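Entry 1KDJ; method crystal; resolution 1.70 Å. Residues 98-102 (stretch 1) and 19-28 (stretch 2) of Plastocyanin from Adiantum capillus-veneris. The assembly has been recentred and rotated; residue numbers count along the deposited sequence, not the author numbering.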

# COMPACT_ATOMS: atom_id res chain seq x y z
N THR A 98 -6.28 -1.55 4.56
CA THR A 98 -6.49 -2.98 4.29
C THR A 98 -6.85 -3.19 2.82
O THR A 98 -7.50 -2.34 2.18
CB THR A 98 -7.61 -3.59 5.19
OG1 THR A 98 -8.79 -2.86 4.93
CG2 THR A 98 -7.30 -3.56 6.66
N LEU A 99 -6.39 -4.28 2.23
CA LEU A 99 -6.67 -4.64 0.86
C LEU A 99 -7.36 -6.01 0.98
O LEU A 99 -6.77 -6.92 1.58
CB LEU A 99 -5.39 -4.83 0.06
CG LEU A 99 -5.22 -4.62 -1.46
CD1 LEU A 99 -4.46 -5.81 -2.04
CD2 LEU A 99 -6.54 -4.42 -2.14
N THR A 100 -8.60 -6.16 0.49
CA THR A 100 -9.30 -7.45 0.44
C THR A 100 -9.22 -7.88 -1.01
O THR A 100 -9.60 -7.12 -1.91
CB THR A 100 -10.77 -7.30 0.85
OG1 THR A 100 -10.72 -7.00 2.23
CG2 THR A 100 -11.63 -8.56 0.60
N VAL A 101 -8.68 -9.08 -1.28
CA VAL A 101 -8.61 -9.61 -2.64
C VAL A 101 -9.71 -10.69 -2.72
O VAL A 101 -9.78 -11.55 -1.82
CB VAL A 101 -7.20 -10.22 -2.89
CG1 VAL A 101 -7.09 -10.68 -4.32
CG2 VAL A 101 -6.12 -9.15 -2.65
N LYS A 102 -10.60 -10.56 -3.71
CA LYS A 102 -11.69 -11.50 -3.90
C LYS A 102 -11.24 -12.51 -4.93
O LYS A 102 -11.34 -13.69 -4.61
CB LYS A 102 -13.00 -10.91 -4.47
CG LYS A 102 -13.80 -9.90 -3.67
CD LYS A 102 -13.85 -10.11 -2.15
CE LYS A 102 -14.38 -11.44 -1.65
NZ LYS A 102 -14.31 -11.52 -0.21
OXT LYS A 102 -10.80 -12.10 -6.02
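Stretch 2 (19-28) ITVSAGEAVE

Parallel β-strands often combine a buried apolar face with a ladder of backbone hydrogen bonds, and the C-terminal strand of this plastocyanin illustrates the principle. At the apolar centre lies L99, whose CD2 packs 3.7 Å from CG2 of V21, 4.0 Å from CG1 of I19 and 4.1 Å from CG2 of V27, a residue reached only after the chain has turned at S22–E25. V101 extends this face, its CG2 4.1 Å from CG2 of V21.

Residues 19–21 are extended and run parallel to 98–101, the axes inclined by 23° and 4.7 Å apart at closest approach. L99 is in register with I19, T100 with T20 and V101 with V21. T100 and T20 share the other face, with CB of T100 3.7 Å from OG1 of T20.

As is usual in parallel pairing, the hydrogen bonds alternate between the strands: I19 N to T98 O (3.1 Å), T100 N to I19 O (2.9 Å), V21 N to T100 O (2.9 Å) and K102 N to V21 O (2.8 Å). On the threonine face a water donates to I19 O (3.1 Å) and bonds OG1 of T98 and OG1 of T100; past the end of the strand, A23 N donates to OXT of K102 (3.1 Å), so the terminal carboxylate prolongs the ladder into the turn.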

# COMPACT_ATOMS: atom_id res chain seq x y z
N ILE A 19 -9.90 -1.22 0.66
CA ILE A 19 -10.18 -1.33 -0.76
C ILE A 19 -10.43 -2.82 -0.99
O ILE A 19 -9.82 -3.63 -0.28
CB ILE A 19 -9.03 -1.02 -1.76
CG1 ILE A 19 -7.68 -0.73 -1.12
CG2 ILE A 19 -9.58 0.09 -2.63
CD1 ILE A 19 -7.46 0.52 -0.22
N THR A 20 -11.35 -3.17 -1.89
CA THR A 20 -11.60 -4.55 -2.23
C THR A 20 -11.35 -4.66 -3.71
O THR A 20 -11.84 -3.81 -4.46
CB THR A 20 -13.04 -4.92 -1.90
OG1 THR A 20 -13.18 -4.88 -0.48
CG2 THR A 20 -13.40 -6.30 -2.45
N VAL A 21 -10.60 -5.65 -4.17
CA VAL A 21 -10.25 -5.77 -5.57
C VAL A 21 -10.42 -7.22 -5.95
O VAL A 21 -10.54 -8.08 -5.08
CB VAL A 21 -8.76 -5.37 -5.90
CG1 VAL A 21 -8.59 -3.89 -5.55
CG2 VAL A 21 -7.72 -6.24 -5.13
N SER A 22 -10.45 -7.43 -7.25
CA SER A 22 -10.46 -8.76 -7.86
C SER A 22 -9.02 -9.28 -7.98
O SER A 22 -8.07 -8.49 -8.11
CB SER A 22 -11.08 -8.66 -9.26
OG SER A 22 -12.36 -7.99 -9.28
N ALA A 23 -8.81 -10.60 -7.93
CA ALA A 23 -7.49 -11.18 -8.17
C ALA A 23 -6.75 -10.63 -9.38
O ALA A 23 -7.28 -10.55 -10.49
CB ALA A 23 -7.65 -12.69 -8.35
N GLY A 24 -5.53 -10.11 -9.19
CA GLY A 24 -4.76 -9.59 -10.33
C GLY A 24 -5.17 -8.18 -10.77
O GLY A 24 -4.58 -7.64 -11.72
N GLU A 25 -6.17 -7.53 -10.13
CA GLU A 25 -6.48 -6.14 -10.46
C GLU A 25 -5.36 -5.28 -9.87
O GLU A 25 -4.98 -5.43 -8.72
CB GLU A 25 -7.84 -5.74 -9.84
CG GLU A 25 -8.23 -4.26 -9.99
CD GLU A 25 -9.54 -3.82 -9.33
OE1 GLU A 25 -10.33 -4.65 -8.90
OE2 GLU A 25 -9.76 -2.61 -9.23
N ALA A 26 -4.75 -4.40 -10.64
CA ALA A 26 -3.77 -3.47 -10.10
C ALA A 26 -4.38 -2.45 -9.10
O ALA A 26 -5.53 -1.96 -9.20
CB ALA A 26 -3.13 -2.76 -11.27
N VAL A 27 -3.67 -2.19 -8.01
CA VAL A 27 -4.03 -1.13 -7.08
C VAL A 27 -2.97 -0.07 -7.35
O VAL A 27 -1.77 -0.35 -7.23
CB VAL A 27 -3.95 -1.62 -5.66
CG1 VAL A 27 -4.41 -0.53 -4.71
CG2 VAL A 27 -4.90 -2.80 -5.48
N GLU A 28 -3.37 1.11 -7.83
CA GLU A 28 -2.44 2.18 -8.11
C GLU A 28 -2.52 3.16 -6.95
O GLU A 28 -3.60 3.68 -6.64
CB GLU A 28 -2.82 2.88 -9.37
CG GLU A 28 -1.71 3.80 -9.85
CD GLU A 28 -2.17 4.69 -11.00
OE1 GLU A 28 -2.64 4.16 -12.02
OE2 GLU A 28 -2.07 5.92 -10.87
O HOH W 1 -10.26 -4.27 2.73